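Engineered protein (Artificial gene, PDB 3VB8) is an engineered protein, probably designed by computation to inhibit an enzyme. Local coordinates at residues Val38-His43 with Thr129-Glu134; Met24-Leu29 with Glu121-Phe126. All blocks are in the same frame, centred on the assembly; numbering follows the deposited sequence.

Interaction 1: Val38-His43 with Thr129-Glu134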
loop_
_atom_site.group_PDB
_atom_site.type_symbol
_atom_site.label_atom_id
_atom_site.label_comp_id
_atom_site.label_asym_id
_atom_site.label_seq_id
_atom_site.Cartn_x
_atom_site.Cartn_y
_atom_site.Cartn_z
ATOM N N VAL A 38 1.776 -7.802 -18.191
ATOM C CA VAL A 38 2.778 -8.787 -17.813
ATOM C C VAL A 38 2.091 -9.822 -16.968
ATOM O O VAL A 38 1.127 -9.498 -16.281
ATOM C CB VAL A 38 3.884 -8.128 -17.010
ATOM C CG1 VAL A 38 4.775 -9.172 -16.408
ATOM C CG2 VAL A 38 4.681 -7.240 -17.921
ATOM N N LYS A 39 2.567 -11.061 -17.028
ATOM C CA LYS A 39 1.954 -12.130 -16.258
ATOM C C LYS A 39 2.684 -12.313 -14.943
ATOM O O LYS A 39 3.895 -12.415 -14.930
ATOM C CB LYS A 39 1.985 -13.444 -17.049
ATOM C CG LYS A 39 1.431 -14.616 -16.272
ATOM C CD LYS A 39 -0.024 -14.912 -16.627
ATOM C CE LYS A 39 -0.503 -16.220 -15.979
ATOM N NZ LYS A 39 -1.909 -16.583 -16.346
ATOM N N PRO A 40 1.964 -12.360 -13.820
ATOM C CA PRO A 40 2.564 -12.546 -12.486
ATOM C C PRO A 40 3.089 -13.954 -12.347
ATOM O O PRO A 40 2.490 -14.837 -12.901
ATOM C CB PRO A 40 1.393 -12.298 -11.548
ATOM C CG PRO A 40 0.495 -11.381 -12.364
ATOM C CD PRO A 40 0.541 -12.026 -13.713
ATOM N N PHE A 41 4.182 -14.179 -11.630
ATOM C CA PHE A 41 4.698 -15.529 -11.496
ATOM C C PHE A 41 4.148 -16.055 -10.187
ATOM O O PHE A 41 4.176 -17.245 -9.911
ATOM C CB PHE A 41 6.229 -15.513 -11.483
ATOM C CG PHE A 41 6.824 -15.111 -10.153
ATOM C CD1 PHE A 41 7.123 -16.079 -9.188
ATOM C CD2 PHE A 41 7.088 -13.766 -9.857
ATOM C CE1 PHE A 41 7.678 -15.721 -7.949
ATOM C CE2 PHE A 41 7.646 -13.394 -8.616
ATOM C CZ PHE A 41 7.941 -14.373 -7.662
ATOM N N GLU A 42 3.641 -15.150 -9.371
ATOM C CA GLU A 42 3.094 -15.545 -8.089
ATOM C C GLU A 42 2.074 -14.521 -7.627
ATOM O O GLU A 42 2.173 -13.350 -7.978
ATOM C CB GLU A 42 4.229 -15.671 -7.056
ATOM C CG GLU A 42 3.770 -15.681 -5.592
ATOM C CD GLU A 42 4.934 -15.777 -4.590
ATOM O OE1 GLU A 42 5.980 -15.124 -4.826
ATOM O OE2 GLU A 42 4.804 -16.497 -3.564
ATOM N N HIS A 43 1.083 -14.962 -6.860
ATOM C CA HIS A 43 0.077 -14.052 -6.320
ATOM C C HIS A 43 -0.300 -14.518 -4.914
ATOM O O HIS A 43 -0.431 -15.721 -4.675
ATOM C CB HIS A 43 -1.151 -14.055 -7.198
ATOM C CG HIS A 43 -1.742 -15.415 -7.384
ATOM N ND1 HIS A 43 -1.547 -16.148 -8.529
ATOM C CD2 HIS A 43 -2.537 -16.157 -6.583
ATOM C CE1 HIS A 43 -2.205 -17.292 -8.435
ATOM N NE2 HIS A 43 -2.814 -17.322 -7.264
ATOM N N THR A 129 -7.420 -11.778 -5.527
ATOM C CA THR A 129 -6.398 -10.952 -6.171
ATOM C C THR A 129 -6.754 -10.932 -7.641
ATOM O O THR A 129 -7.596 -11.709 -8.092
ATOM C CB THR A 129 -4.932 -11.502 -6.041
ATOM O OG1 THR A 129 -4.851 -12.805 -6.617
ATOM C CG2 THR A 129 -4.468 -11.531 -4.601
ATOM N N ALA A 130 -6.112 -10.046 -8.382
ATOM C CA ALA A 130 -6.390 -9.948 -9.794
ATOM C C ALA A 130 -5.663 -11.097 -10.494
ATOM O O ALA A 130 -4.763 -11.684 -9.906
ATOM C CB ALA A 130 -5.922 -8.562 -10.326
ATOM N N TRP A 131 -6.069 -11.441 -11.718
ATOM C CA TRP A 131 -5.393 -12.507 -12.445
ATOM C C TRP A 131 -5.156 -12.201 -13.904
ATOM O O TRP A 131 -6.083 -12.211 -14.712
ATOM C CB TRP A 131 -6.145 -13.833 -12.357
ATOM C CG TRP A 131 -5.235 -14.966 -12.664
ATOM C CD1 TRP A 131 -5.522 -16.098 -13.385
ATOM C CD2 TRP A 131 -3.876 -15.103 -12.223
ATOM N NE1 TRP A 131 -4.419 -16.936 -13.416
ATOM C CE2 TRP A 131 -3.399 -16.347 -12.709
ATOM C CE3 TRP A 131 -3.012 -14.295 -11.465
ATOM C CZ2 TRP A 131 -2.096 -16.794 -12.447
ATOM C CZ3 TRP A 131 -1.725 -14.740 -11.211
ATOM C CH2 TRP A 131 -1.279 -15.974 -11.698
ATOM N N VAL A 132 -3.896 -11.968 -14.238
ATOM C CA VAL A 132 -3.543 -11.667 -15.603
ATOM C C VAL A 132 -3.815 -12.922 -16.388
ATOM O O VAL A 132 -3.170 -13.931 -16.164
ATOM C CB VAL A 132 -2.049 -11.290 -15.726
ATOM C CG1 VAL A 132 -1.573 -11.480 -17.130
ATOM C CG2 VAL A 132 -1.842 -9.843 -15.344
ATOM N N GLU A 133 -4.790 -12.865 -17.277
ATOM C CA GLU A 133 -5.126 -14.010 -18.093
ATOM C C GLU A 133 -4.210 -14.003 -19.293
ATOM O O GLU A 133 -4.127 -12.992 -19.991
ATOM C CB GLU A 133 -6.586 -13.909 -18.538
ATOM C CG GLU A 133 -7.585 -14.120 -17.400
ATOM C CD GLU A 133 -9.028 -13.895 -17.822
ATOM O OE1 GLU A 133 -9.441 -14.488 -18.840
ATOM O OE2 GLU A 133 -9.748 -13.139 -17.129
ATOM N N GLU A 134 -3.515 -15.121 -19.521
ATOM C CA GLU A 134 -2.618 -15.233 -20.670
ATOM C C GLU A 134 -3.535 -14.924 -21.811
ATOM O O GLU A 134 -4.210 -15.812 -22.315
ATOM C CB GLU A 134 -2.076 -16.660 -20.800
ATOM C CG GLU A 134 -0.758 -16.818 -21.569
ATOM C CD GLU A 134 0.409 -16.122 -20.873
ATOM O OE1 GLU A 134 0.521 -16.229 -19.633
ATOM O OE2 GLU A 134 1.216 -15.460 -21.556
#
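H43 and W131 form the aromatic part of this contact, an edge-to-face (T-shaped) pair. The imidazole turns its edge toward the face of the indole six-membered ring, with the centroids 4.4 Å apart and the planes at 74°. ND1 and CE1 lead, meeting CZ3 and CH2 near the rim of the indole. With chi1 at 56°, CG of H43 takes the crowded position between its backbone N and carbonyl carbon. T129 crosses the same histidine at about a right angle, its OG1 lying 3.9 Å from CB of H43.

The apolar part centres on P40. Its CD packs on CB of V132 at 3.4 Å, and its CB approaches CZ3 of W131 at 4.0 Å, so that one proline ring serves two consecutive residues of the facing loop.

The polar part belongs to K39, whose NZ donates to O of V132 at 2.9 Å, nearly in line with the carbonyl (C=O...N angle 164°). A bend at chi2 turns CD aside from a fully extended course. The side chain of E134 crosses that of K39 at about a right angle, and its OE1 stays 4.1 Å from NZ of K39, beyond a salt bridge, though the opposite charges should still attract.

A linker running into the start of strand 42-44 thus packs on an irregular loop. Residues 38-43 lead on from strand 36-37, held by backbone bonds of V38 to L29 and of F41 and E42 to A51, while 129-134 belongs to the loop joining helix 114-122 to helix 143-156.

Interaction 2: Met24-Leu29 with Glu121-Phe126; sequences MSHELL and EMRPEF
The imidazole of H26 lies beneath the backbone of R123, a CH-pi contact. CA of R123 stands over the centre of the ring, 3.4 Å from the H26 centroid and only 15° off the ring normal. The side chain of H26 leaves the strand toward the loop, with CG anti to its backbone N (chi1 -173°). P124 extends the cover over the same ring: its CD meets the ND1 side of H26, while CB of R123 lies 3.7 Å from CD2 of H26. NE2 of H26 is hydrogen-bonded to O of F119, whose ring also stacks on the histidine; bond and stack together should fix its rotation.

The setting is an antiparallel sheet, in which strand 23-31 pairs with 11-19 and 57-67. M24, H26 and L28 point to the turn that leaves helix 114-122, whereas S25 and E27 point away, S25 OG bonding to T16 and to O of F41 of the second subunit.

M24 starts out extended and bends at chi3 (81°), which places CE. Its SD and CE lie against CG of R123, the two side chains crossing at about a right angle. R123 itself bends at chi2 and chi3, and its guanidinium ends away from the strand, in a salt bridge with E107 and another with a bound sulfate. Farther along the strand, CD1 of L28 packs obliquely on CB of M122 at 4.1 Å.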
loop_
_atom_site.group_PDB
_atom_site.type_symbol
_atom_site.label_atom_id
_atom_site.label_comp_id
_atom_site.label_asym_id
_atom_site.label_seq_id
_atom_site.Cartn_x
_atom_site.Cartn_y
_atom_site.Cartn_z
ATOM N N MET A 24 -10.264 -0.892 -1.950
ATOM C CA MET A 24 -9.721 -1.745 -3.000
ATOM C C MET A 24 -8.459 -1.142 -3.622
ATOM O O MET A 24 -8.409 0.056 -3.857
ATOM C CB MET A 24 -10.753 -1.975 -4.109
ATOM C CG MET A 24 -10.220 -2.910 -5.210
ATOM S SD MET A 24 -11.151 -2.911 -6.753
ATOM C CE MET A 24 -10.447 -1.451 -7.477
ATOM N N SER A 25 -7.456 -1.969 -3.906
ATOM C CA SER A 25 -6.211 -1.494 -4.508
ATOM C C SER A 25 -5.893 -2.388 -5.679
ATOM O O SER A 25 -5.517 -3.544 -5.481
ATOM C CB SER A 25 -5.050 -1.556 -3.503
ATOM O OG SER A 25 -3.880 -0.924 -4.005
ATOM N N HIS A 26 -6.066 -1.845 -6.882
ATOM C CA HIS A 26 -5.797 -2.550 -8.132
ATOM C C HIS A 26 -4.556 -1.974 -8.851
ATOM O O HIS A 26 -4.546 -0.834 -9.334
ATOM C CB HIS A 26 -7.061 -2.477 -9.001
ATOM C CG HIS A 26 -6.991 -3.291 -10.257
ATOM N ND1 HIS A 26 -6.350 -4.506 -10.317
ATOM C CD2 HIS A 26 -7.481 -3.056 -11.494
ATOM C CE1 HIS A 26 -6.440 -4.989 -11.547
ATOM N NE2 HIS A 26 -7.121 -4.129 -12.280
ATOM N N GLU A 27 -3.495 -2.776 -8.885
ATOM C CA GLU A 27 -2.219 -2.379 -9.492
ATOM C C GLU A 27 -1.696 -3.457 -10.441
ATOM O O GLU A 27 -1.388 -4.580 -10.015
ATOM C CB GLU A 27 -1.180 -2.180 -8.393
ATOM C CG GLU A 27 -0.456 -0.862 -8.400
ATOM C CD GLU A 27 0.191 -0.599 -7.053
ATOM O OE1 GLU A 27 0.993 -1.440 -6.595
ATOM O OE2 GLU A 27 -0.112 0.447 -6.446
ATOM N N LEU A 28 -1.575 -3.124 -11.721
ATOM C CA LEU A 28 -1.075 -4.095 -12.689
ATOM C C LEU A 28 0.011 -3.516 -13.583
ATOM O O LEU A 28 0.041 -2.312 -13.813
ATOM C CB LEU A 28 -2.220 -4.622 -13.553
ATOM C CG LEU A 28 -3.339 -5.437 -12.914
ATOM C CD1 LEU A 28 -4.309 -5.906 -14.012
ATOM C CD2 LEU A 28 -2.732 -6.614 -12.169
ATOM N N LEU A 29 0.906 -4.373 -14.073
ATOM C CA LEU A 29 1.997 -3.934 -14.948
ATOM C C LEU A 29 1.656 -4.206 -16.391
ATOM O O LEU A 29 0.921 -5.142 -16.691
ATOM C CB LEU A 29 3.310 -4.653 -14.620
ATOM C CG LEU A 29 4.152 -4.172 -13.431
ATOM C CD1 LEU A 29 5.387 -5.035 -13.320
ATOM C CD2 LEU A 29 4.569 -2.728 -13.610
ATOM N N GLU A 121 -11.578 -4.586 -15.956
ATOM C CA GLU A 121 -12.152 -5.920 -16.015
ATOM C C GLU A 121 -11.399 -6.906 -15.103
ATOM O O GLU A 121 -11.994 -7.655 -14.323
ATOM C CB GLU A 121 -12.095 -6.407 -17.466
ATOM C CG GLU A 121 -12.940 -7.622 -17.792
ATOM C CD GLU A 121 -12.589 -8.218 -19.156
ATOM O OE1 GLU A 121 -11.512 -8.826 -19.247
ATOM O OE2 GLU A 121 -13.361 -8.087 -20.137
ATOM N N MET A 122 -10.077 -6.906 -15.212
ATOM C CA MET A 122 -9.253 -7.804 -14.416
ATOM C C MET A 122 -9.201 -7.478 -12.924
ATOM O O MET A 122 -8.721 -8.284 -12.119
ATOM C CB MET A 122 -7.841 -7.834 -14.978
ATOM C CG MET A 122 -7.715 -8.716 -16.212
ATOM S SD MET A 122 -6.073 -8.738 -16.954
ATOM C CE MET A 122 -6.164 -7.248 -17.967
ATOM N N ARG A 123 -9.685 -6.294 -12.562
ATOM C CA ARG A 123 -9.710 -5.841 -11.170
ATOM C C ARG A 123 -10.011 -6.975 -10.207
ATOM O O ARG A 123 -10.914 -7.757 -10.450
ATOM C CB ARG A 123 -10.755 -4.753 -11.017
ATOM C CG ARG A 123 -11.153 -4.477 -9.594
ATOM C CD ARG A 123 -12.624 -4.811 -9.428
ATOM N NE ARG A 123 -13.417 -4.347 -10.571
ATOM C CZ ARG A 123 -14.724 -4.098 -10.528
ATOM N NH1 ARG A 123 -15.398 -4.258 -9.392
ATOM N NH2 ARG A 123 -15.362 -3.714 -11.627
ATOM N N PRO A 124 -9.276 -7.056 -9.087
ATOM C CA PRO A 124 -9.479 -8.121 -8.098
ATOM C C PRO A 124 -10.922 -8.195 -7.541
ATOM O O PRO A 124 -11.522 -7.182 -7.140
ATOM C CB PRO A 124 -8.446 -7.780 -7.032
ATOM C CG PRO A 124 -8.406 -6.308 -7.100
ATOM C CD PRO A 124 -8.322 -6.061 -8.570
ATOM N N GLU A 125 -11.476 -9.406 -7.534
ATOM C CA GLU A 125 -12.826 -9.634 -7.032
ATOM C C GLU A 125 -12.696 -9.645 -5.525
ATOM O O GLU A 125 -11.582 -9.673 -5.020
ATOM C CB GLU A 125 -13.365 -10.974 -7.555
ATOM C CG GLU A 125 -13.790 -10.976 -9.019
ATOM C CD GLU A 125 -13.981 -12.381 -9.567
ATOM O OE1 GLU A 125 -14.688 -13.187 -8.919
ATOM O OE2 GLU A 125 -13.426 -12.673 -10.650
ATOM N N PHE A 126 -13.810 -9.602 -4.808
ATOM C CA PHE A 126 -13.749 -9.588 -3.353
ATOM C C PHE A 126 -12.850 -10.677 -2.760
ATOM O O PHE A 126 -12.825 -11.809 -3.252
ATOM C CB PHE A 126 -15.156 -9.724 -2.770
ATOM C CG PHE A 126 -15.191 -9.709 -1.274
ATOM C CD1 PHE A 126 -14.712 -8.608 -0.557
ATOM C CD2 PHE A 126 -15.664 -10.810 -0.574
ATOM C CE1 PHE A 126 -14.700 -8.614 0.840
ATOM C CE2 PHE A 126 -15.659 -10.828 0.812
ATOM C CZ PHE A 126 -15.175 -9.731 1.523
#

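Overall arrangement
Read from the N terminus, the chain lays down 24-29 in strand 23-31, then 38-43 on the way into strand 42-44. After the remaining strands and two helices it returns with 121-126 and finally 129-134. Interaction 2 closes a loop with 91 residues between its segments and interaction 1 one with 85; because the segments alternate, the two loops cross. Their centres are about 10 Å apart and they touch through both pairs of segments: V38 meets L29, and A130 packs against M122 and P124. Together they tie the loop after helix 114-122 to strand 23-31 and to the linker entering strand 42-44.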